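Local coordinates for spindle pole body-associated protein VIK1 (Candida glabrata, PDB 4GKP) that probably binds microtubules through a noncatalytic domain with a kinesin motor-like fold, as a partner of the kinesin Kar3, at residues A[71-76]-A[102-107]; A[183-188]-A[232-237]. One frame throughout, in Å; residues are numbered along the deposited sequence.

Contact 1 (A[71-76]-A[102-107]); sequences VYIDFC and AFFKNN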
ATOM      1  N   VAL A  71     -11.763   6.768   3.276  1.00 32.48           N
ATOM      2  CA  VAL A  71     -11.852   8.222   3.372  1.00 34.26           C
ATOM      3  C   VAL A  71     -10.623   8.839   2.722  1.00 32.66           C
ATOM      4  O   VAL A  71     -10.726   9.767   1.927  1.00 33.21           O
ATOM      5  CB  VAL A  71     -12.021   8.671   4.856  1.00 34.54           C
ATOM      6  CG1 VAL A  71     -12.066  10.183   4.996  1.00 31.64           C
ATOM      7  CG2 VAL A  71     -13.268   8.037   5.439  1.00 34.16           C
ATOM      8  N   TYR A  72      -9.465   8.284   3.057  1.00 32.23           N
ATOM      9  CA  TYR A  72      -8.210   8.672   2.438  1.00 29.17           C
ATOM     10  C   TYR A  72      -8.295   8.603   0.915  1.00 27.90           C
ATOM     11  O   TYR A  72      -8.051   9.596   0.244  1.00 28.51           O
ATOM     12  CB  TYR A  72      -7.104   7.770   2.973  1.00 26.87           C
ATOM     13  CG  TYR A  72      -5.812   7.900   2.238  1.00 26.49           C
ATOM     14  CD1 TYR A  72      -5.097   9.090   2.259  1.00 25.91           C
ATOM     15  CD2 TYR A  72      -5.300   6.826   1.504  1.00 25.62           C
ATOM     16  CE1 TYR A  72      -3.882   9.206   1.590  1.00 25.93           C
ATOM     17  CE2 TYR A  72      -4.097   6.934   0.839  1.00 26.44           C
ATOM     18  CZ  TYR A  72      -3.392   8.132   0.883  1.00 26.34           C
ATOM     19  OH  TYR A  72      -2.193   8.243   0.207  1.00 26.78           O
ATOM     20  N   ILE A  73      -8.659   7.434   0.383  1.00 27.40           N
ATOM     21  CA  ILE A  73      -8.760   7.204  -1.061  1.00 26.23           C
ATOM     22  C   ILE A  73      -9.730   8.169  -1.726  1.00 27.22           C
ATOM     23  O   ILE A  73      -9.403   8.828  -2.719  1.00 25.87           O
ATOM     24  CB  ILE A  73      -9.203   5.755  -1.373  1.00 25.55           C
ATOM     25  CG1 ILE A  73      -8.094   4.771  -0.986  1.00 26.83           C
ATOM     26  CG2 ILE A  73      -9.590   5.612  -2.849  1.00 24.55           C
ATOM     27  CD1 ILE A  73      -8.385   3.305  -1.272  1.00 27.80           C
ATOM     28  N   ASP A  74     -10.934   8.230  -1.174  1.00 28.63           N
ATOM     29  CA  ASP A  74     -11.972   9.104  -1.667  1.00 30.49           C
ATOM     30  C   ASP A  74     -11.541  10.578  -1.698  1.00 30.10           C
ATOM     31  O   ASP A  74     -11.911  11.315  -2.617  1.00 31.60           O
ATOM     32  CB  ASP A  74     -13.202   8.947  -0.782  1.00 35.96           C
ATOM     33  CG  ASP A  74     -14.472   9.134  -1.541  1.00 40.68           C
ATOM     34  OD1 ASP A  74     -14.850   8.212  -2.295  1.00 46.27           O
ATOM     35  OD2 ASP A  74     -15.085  10.210  -1.401  1.00 45.75           O
ATOM     36  N   PHE A  75     -10.762  11.007  -0.707  1.00 27.66           N
ATOM     37  CA  PHE A  75     -10.365  12.415  -0.597  1.00 27.20           C
ATOM     38  C   PHE A  75      -9.337  12.750  -1.688  1.00 26.87           C
ATOM     39  O   PHE A  75      -9.459  13.772  -2.357  1.00 25.93           O
ATOM     40  CB  PHE A  75      -9.831  12.736   0.827  1.00 26.49           C
ATOM     41  CG  PHE A  75      -9.719  14.216   1.129  1.00 26.14           C
ATOM     42  CD1 PHE A  75     -10.854  14.981   1.405  1.00 25.72           C
ATOM     43  CD2 PHE A  75      -8.477  14.848   1.143  1.00 26.03           C
ATOM     44  CE1 PHE A  75     -10.762  16.346   1.667  1.00 24.69           C
ATOM     45  CE2 PHE A  75      -8.372  16.214   1.416  1.00 27.31           C
ATOM     46  CZ  PHE A  75      -9.518  16.965   1.677  1.00 26.85           C
ATOM     47  N   CYS A  76      -8.338  11.880  -1.877  1.00 26.78           N
ATOM     48  CA  CYS A  76      -7.334  12.080  -2.941  1.00 26.05           C
ATOM     49  C   CYS A  76      -7.987  12.140  -4.342  1.00 25.21           C
ATOM     50  O   CYS A  76      -7.671  13.025  -5.150  1.00 24.12           O
ATOM     51  CB  CYS A  76      -6.253  11.004  -2.890  1.00 24.34           C
ATOM     52  SG  CYS A  76      -5.221  11.026  -1.400  1.00 26.14           S
ATOM     53  N   ALA A 102     -11.777  -5.269  -5.270  1.00 32.39           N
ATOM     54  CA  ALA A 102     -13.214  -5.328  -4.964  1.00 32.12           C
ATOM     55  C   ALA A 102     -13.754  -3.956  -4.541  1.00 30.74           C
ATOM     56  O   ALA A 102     -14.839  -3.530  -4.968  1.00 32.79           O
ATOM     57  CB  ALA A 102     -13.485  -6.385  -3.892  1.00 29.08           C
ATOM     58  N   PHE A 103     -12.980  -3.257  -3.720  1.00 29.89           N
ATOM     59  CA  PHE A 103     -13.327  -1.890  -3.311  1.00 29.92           C
ATOM     60  C   PHE A 103     -13.526  -0.940  -4.505  1.00 29.50           C
ATOM     61  O   PHE A 103     -14.477  -0.160  -4.519  1.00 29.93           O
ATOM     62  CB  PHE A 103     -12.288  -1.340  -2.309  1.00 29.59           C
ATOM     63  CG  PHE A 103     -12.506   0.109  -1.933  1.00 30.00           C
ATOM     64  CD1 PHE A 103     -13.537   0.479  -1.072  1.00 29.69           C
ATOM     65  CD2 PHE A 103     -11.673   1.093  -2.432  1.00 29.54           C
ATOM     66  CE1 PHE A 103     -13.738   1.802  -0.730  1.00 29.22           C
ATOM     67  CE2 PHE A 103     -11.868   2.424  -2.098  1.00 29.92           C
ATOM     68  CZ  PHE A 103     -12.902   2.775  -1.250  1.00 31.19           C
ATOM     69  N   PHE A 104     -12.637  -0.987  -5.493  1.00 28.28           N
ATOM     70  CA  PHE A 104     -12.787  -0.095  -6.664  1.00 30.07           C
ATOM     71  C   PHE A 104     -13.978  -0.485  -7.530  1.00 31.37           C
ATOM     72  O   PHE A 104     -14.677   0.396  -8.055  1.00 31.35           O
ATOM     73  CB  PHE A 104     -11.522  -0.043  -7.534  1.00 26.86           C
ATOM     74  CG  PHE A 104     -10.335   0.577  -6.860  1.00 25.84           C
ATOM     75  CD1 PHE A 104     -10.492   1.531  -5.863  1.00 25.86           C
ATOM     76  CD2 PHE A 104      -9.052   0.231  -7.254  1.00 26.68           C
ATOM     77  CE1 PHE A 104      -9.392   2.121  -5.269  1.00 26.35           C
ATOM     78  CE2 PHE A 104      -7.939   0.819  -6.654  1.00 27.89           C
ATOM     79  CZ  PHE A 104      -8.114   1.766  -5.657  1.00 26.72           C
ATOM     80  N   LYS A 105     -14.187  -1.796  -7.688  1.00 34.11           N
ATOM     81  CA  LYS A 105     -15.383  -2.329  -8.355  1.00 38.60           C
ATOM     82  C   LYS A 105     -16.655  -1.790  -7.733  1.00 39.31           C
ATOM     83  O   LYS A 105     -17.547  -1.342  -8.453  1.00 44.85           O
ATOM     84  CB  LYS A 105     -15.428  -3.862  -8.345  1.00 41.53           C
ATOM     85  CG  LYS A 105     -16.764  -4.432  -8.829  1.00 43.03           C
ATOM     86  CD  LYS A 105     -16.809  -5.957  -8.798  1.00 46.82           C
ATOM     87  CE  LYS A 105     -16.711  -6.563 -10.189  1.00 45.88           C
ATOM     88  N   ASN A 106     -16.733  -1.801  -6.408  1.00 39.41           N
ATOM     89  CA  ASN A 106     -17.970  -1.404  -5.733  1.00 39.39           C
ATOM     90  C   ASN A 106     -18.199   0.093  -5.604  1.00 38.00           C
ATOM     91  O   ASN A 106     -19.304   0.504  -5.289  1.00 39.37           O
ATOM     92  CB  ASN A 106     -18.081  -2.071  -4.354  1.00 42.60           C
ATOM     93  CG  ASN A 106     -18.075  -3.591  -4.435  1.00 44.81           C
ATOM     94  OD1 ASN A 106     -18.793  -4.188  -5.239  1.00 43.38           O
ATOM     95  ND2 ASN A 106     -17.261  -4.224  -3.593  1.00 47.47           N
ATOM     96  N   ASN A 107     -17.180   0.919  -5.836  1.00 36.71           N
ATOM     97  CA  ASN A 107     -17.322   2.353  -5.546  1.00 34.09           C
ATOM     98  C   ASN A 107     -17.066   3.323  -6.688  1.00 33.36           C
ATOM     99  O   ASN A 107     -17.632   4.424  -6.715  1.00 33.16           O
ATOM    100  CB  ASN A 107     -16.491   2.749  -4.329  1.00 34.26           C
ATOM    101  CG  ASN A 107     -17.004   2.109  -3.060  1.00 38.28           C
ATOM    102  OD1 ASN A 107     -17.884   2.661  -2.380  1.00 40.62           O
ATOM    103  ND2 ASN A 107     -16.503   0.915  -2.755  1.00 36.57           N
TER

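Contact 2 (A[183-188]-A[232-237]); sequences IGLSKF and EIVLKK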
ATOM      1  N   ILE A 183       9.759  -5.602  -4.849  1.00 45.48           N
ATOM      2  CA  ILE A 183       8.500  -4.998  -4.408  1.00 41.39           C
ATOM      3  C   ILE A 183       7.384  -5.263  -5.414  1.00 38.67           C
ATOM      4  O   ILE A 183       7.639  -5.453  -6.608  1.00 36.84           O
ATOM      5  CB  ILE A 183       8.615  -3.488  -4.100  1.00 40.91           C
ATOM      6  CG1 ILE A 183       8.877  -2.676  -5.369  1.00 42.87           C
ATOM      7  CG2 ILE A 183       9.674  -3.224  -3.044  1.00 40.85           C
ATOM      8  CD1 ILE A 183       8.510  -1.214  -5.243  1.00 45.12           C
ATOM      9  N   GLY A 184       6.152  -5.297  -4.913  1.00 37.36           N
ATOM     10  CA  GLY A 184       4.958  -5.334  -5.764  1.00 34.01           C
ATOM     11  C   GLY A 184       4.584  -3.896  -6.053  1.00 32.18           C
ATOM     12  O   GLY A 184       4.437  -3.099  -5.134  1.00 35.29           O
ATOM     13  N   LEU A 185       4.468  -3.548  -7.323  1.00 30.41           N
ATOM     14  CA  LEU A 185       4.126  -2.190  -7.717  1.00 29.73           C
ATOM     15  C   LEU A 185       2.946  -2.257  -8.679  1.00 29.56           C
ATOM     16  O   LEU A 185       3.068  -2.795  -9.791  1.00 27.96           O
ATOM     17  CB  LEU A 185       5.326  -1.484  -8.366  1.00 30.56           C
ATOM     18  CG  LEU A 185       5.178  -0.031  -8.887  1.00 33.14           C
ATOM     19  CD1 LEU A 185       4.830   0.975  -7.810  1.00 30.10           C
ATOM     20  CD2 LEU A 185       6.453   0.441  -9.559  1.00 34.96           C
ATOM     21  N   SER A 186       1.800  -1.765  -8.210  1.00 27.72           N
ATOM     22  CA  SER A 186       0.592  -1.641  -9.024  1.00 27.03           C
ATOM     23  C   SER A 186       0.374  -0.167  -9.319  1.00 26.23           C
ATOM     24  O   SER A 186       0.458   0.671  -8.417  1.00 26.32           O
ATOM     25  CB  SER A 186      -0.634  -2.153  -8.265  1.00 27.25           C
ATOM     26  OG  SER A 186      -0.650  -3.559  -8.178  1.00 29.73           O
ATOM     27  N   LYS A 187       0.104   0.161 -10.573  1.00 25.81           N
ATOM     28  CA  LYS A 187      -0.244   1.530 -10.919  1.00 25.45           C
ATOM     29  C   LYS A 187      -1.649   1.570 -11.495  1.00 24.89           C
ATOM     30  O   LYS A 187      -1.923   0.925 -12.511  1.00 24.10           O
ATOM     31  CB  LYS A 187       0.736   2.124 -11.920  1.00 25.45           C
ATOM     32  CG  LYS A 187       0.359   3.547 -12.307  1.00 26.04           C
ATOM     33  CD  LYS A 187       1.174   4.058 -13.475  1.00 26.75           C
ATOM     34  CE  LYS A 187       0.689   5.438 -13.894  1.00 26.37           C
ATOM     35  NZ  LYS A 187       1.635   6.031 -14.881  1.00 25.71           N
ATOM     36  N   PHE A 188      -2.532   2.307 -10.828  1.00 22.34           N
ATOM     37  CA  PHE A 188      -3.885   2.468 -11.318  1.00 21.65           C
ATOM     38  C   PHE A 188      -3.985   3.882 -11.881  1.00 21.85           C
ATOM     39  O   PHE A 188      -3.534   4.835 -11.260  1.00 22.04           O
ATOM     40  CB  PHE A 188      -4.931   2.327 -10.194  1.00 19.74           C
ATOM     41  CG  PHE A 188      -4.967   0.981  -9.504  1.00 18.13           C
ATOM     42  CD1 PHE A 188      -4.002   0.635  -8.544  1.00 18.24           C
ATOM     43  CD2 PHE A 188      -6.014   0.098  -9.734  1.00 17.40           C
ATOM     44  CE1 PHE A 188      -4.065  -0.589  -7.867  1.00 17.87           C
ATOM     45  CE2 PHE A 188      -6.082  -1.136  -9.064  1.00 18.29           C
ATOM     46  CZ  PHE A 188      -5.119  -1.472  -8.120  1.00 17.54           C
ATOM     47  N   GLU A 232      15.248   2.789  -5.070  1.00 54.23           N
ATOM     48  CA  GLU A 232      15.334   4.051  -4.347  1.00 52.71           C
ATOM     49  C   GLU A 232      14.861   5.250  -5.172  1.00 50.81           C
ATOM     50  O   GLU A 232      14.347   6.220  -4.619  1.00 49.49           O
ATOM     51  CB  GLU A 232      16.762   4.275  -3.831  1.00 54.62           C
ATOM     52  N   ILE A 233      15.044   5.179  -6.491  1.00 51.60           N
ATOM     53  CA  ILE A 233      14.631   6.258  -7.391  1.00 49.92           C
ATOM     54  C   ILE A 233      13.108   6.262  -7.513  1.00 47.67           C
ATOM     55  O   ILE A 233      12.467   7.315  -7.409  1.00 47.70           O
ATOM     56  CB  ILE A 233      15.268   6.119  -8.795  1.00 48.99           C
ATOM     57  N   VAL A 234      12.552   5.073  -7.732  1.00 43.59           N
ATOM     58  CA  VAL A 234      11.114   4.853  -7.747  1.00 44.92           C
ATOM     59  C   VAL A 234      10.502   5.312  -6.414  1.00 44.91           C
ATOM     60  O   VAL A 234       9.669   6.233  -6.383  1.00 41.13           O
ATOM     61  CB  VAL A 234      10.805   3.369  -8.020  1.00 44.78           C
ATOM     62  CG1 VAL A 234       9.307   3.101  -7.977  1.00 44.37           C
ATOM     63  CG2 VAL A 234      11.402   2.952  -9.356  1.00 44.07           C
ATOM     64  N   LEU A 235      10.957   4.703  -5.319  1.00 44.73           N
ATOM     65  CA  LEU A 235      10.417   4.985  -3.991  1.00 45.35           C
ATOM     66  C   LEU A 235      10.456   6.464  -3.653  1.00 45.67           C
ATOM     67  O   LEU A 235       9.479   7.013  -3.119  1.00 45.05           O
ATOM     68  CB  LEU A 235      11.110   4.150  -2.909  1.00 43.82           C
ATOM     69  CG  LEU A 235      10.900   2.634  -3.031  1.00 45.43           C
ATOM     70  CD1 LEU A 235      11.592   1.889  -1.906  1.00 45.93           C
ATOM     71  CD2 LEU A 235       9.427   2.250  -3.079  1.00 50.49           C
ATOM     72  N   LYS A 236      11.561   7.118  -4.006  1.00 44.79           N
ATOM     73  CA  LYS A 236      11.742   8.523  -3.650  1.00 44.88           C
ATOM     74  C   LYS A 236      10.888   9.435  -4.530  1.00 40.47           C
ATOM     75  O   LYS A 236      10.438  10.484  -4.084  1.00 45.16           O
ATOM     76  CB  LYS A 236      13.232   8.930  -3.665  1.00 45.37           C
ATOM     77  N   LYS A 237      10.672   9.039  -5.776  1.00 38.87           N
ATOM     78  CA  LYS A 237       9.744   9.746  -6.666  1.00 39.22           C
ATOM     79  C   LYS A 237       8.292   9.685  -6.132  1.00 39.98           C
ATOM     80  O   LYS A 237       7.560  10.682  -6.210  1.00 40.93           O
ATOM     81  CB  LYS A 237       9.835   9.173  -8.085  1.00 39.83           C
ATOM     82  CG  LYS A 237       8.785   9.669  -9.069  1.00 43.32           C
ATOM     83  CD  LYS A 237       9.001  11.124  -9.442  1.00 46.22           C
ATOM     84  CE  LYS A 237       7.786  11.686 -10.159  1.00 46.14           C
ATOM     85  NZ  LYS A 237       7.839  13.171 -10.263  1.00 46.70           N
TER

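Contact 1 (A[71-76]-A[102-107])
Two first torsions bring I73 and F103 together between their helices. In I73, CG1 stands anti to the carbonyl carbon (chi1 -68°), which leaves CG2 anti to the backbone N; since the chain then runs extended to CD1, two methyl groups are presented to helix 96-107. F103 answers with its ring anti to the backbone N (chi1 175°), reaching out towards helix 68-78. I73 and F103 run alongside each other, heading opposite ways. I73 CD1 approaches the ring obliquely and lies 3.7 Å from F103 CE2, while I73 CG2 comes in the plane of the ring, at its edge, 4.0 Å from F103 CE2. F103 CE2 is thus near both methyls, and I73 CD1 also borders F103 CD2. I73 CG2 also comes to the edge of the next ring, near its plane, 4.3 Å from F104 CE1. One branched aliphatic side chain thus bridges two successive aromatics, although the closest CA pair, I73 CA and F104 CA, is still 10.0 Å apart.

Polar groups work beside this contact rather than across it. The amide of N107 turns back on its own helix, and its ND2 donates to F103 O at 2.9 Å, almost straight (176°), in the carbonyl plane and on a lone pair. On the other helix, D74 pairs with K78 and hydrogen-bonds Y108.

The rings of F103 and F104 have further aromatic neighbours: H70 packs edge-to-face with F103, and F188 and F190 do so with F104. I73 also rests on F83 of strand 83-88. With no hydrogen bond or charge pair spanning the two segments, the helices are joined here by apolar van der Waals packing, and cohesion depends on burying the methyls of I73 against the two aromatic rings.

Contact 2 (A[183-188]-A[232-237])
V234 makes the first touch on strand 183-192 as helix 230-241 is followed from E232. It is turned toward the strand, and its CG1, anti to the backbone N (chi1 177°), meets a single methyl, L185 CD2, at 4.2 Å; L185 CD1 is somewhat further off, 5.0 Å from V234 CG1. One residue on, L235 sets off less directly, but with CG anti to the carbonyl carbon (chi1 -64°) it brings its CD2 branch, not the extended CD1, to I183, where L235 CD2 lies 4.2 Å from I183 CD1. The side chains of I183 and L235 lie alongside with opposed directions. I183 reaches the meeting point with CG1 lodged between the backbone N and the carbonyl carbon (chi1 68°). The result is two methyl pairs side by side, one for each of two consecutive helix residues, matched to strand residues two apart. Both pairs are loose van der Waals contacts, with no hydrogen bond between the segments.

Further along, K236 and K237 carry the helix on through backbone bonds to E232 and I233. The K237 amine turns to other partners, forming a salt bridge with D241 and a hydrogen bond to the carbonyl of E149.

Here, then, is a helix laid on a sheet: the closest CA atoms, L185 CA and V234 CA, are 9.9 Å apart. Strand 183-192 runs antiparallel between strands 112-121 and 201-208, with I183 and L185 also resting on L121, I208 and I206. S186 and F188 instead pack on helix 96-107, through F97, L100 and L101, so this strand lies between helix 230-241 and helix 96-107.

Overall arrangement
From the N terminus, the chain lays down strand 17-22, a small antiparallel sheet, strand 52-56 and helix 68-78. It then adds strand 83-88 to the central sheet and returns as helix 96-107, where contact 1 closes its loop. Contact 2 opens later, at strand 183-192, and closes after strand 201-208 and helix 214-219, when helix 230-241 packs back. The loops follow in series, neither nesting nor crossing. Contact 1 pairs two helices; contact 2 fixes a helix to the sheet. Their centres are 20 Å apart, yet they touch where F104 CE2 lies 3.6 Å from F188 CE2, so strand 183-192 links both helical layers of this kinesin-like fold.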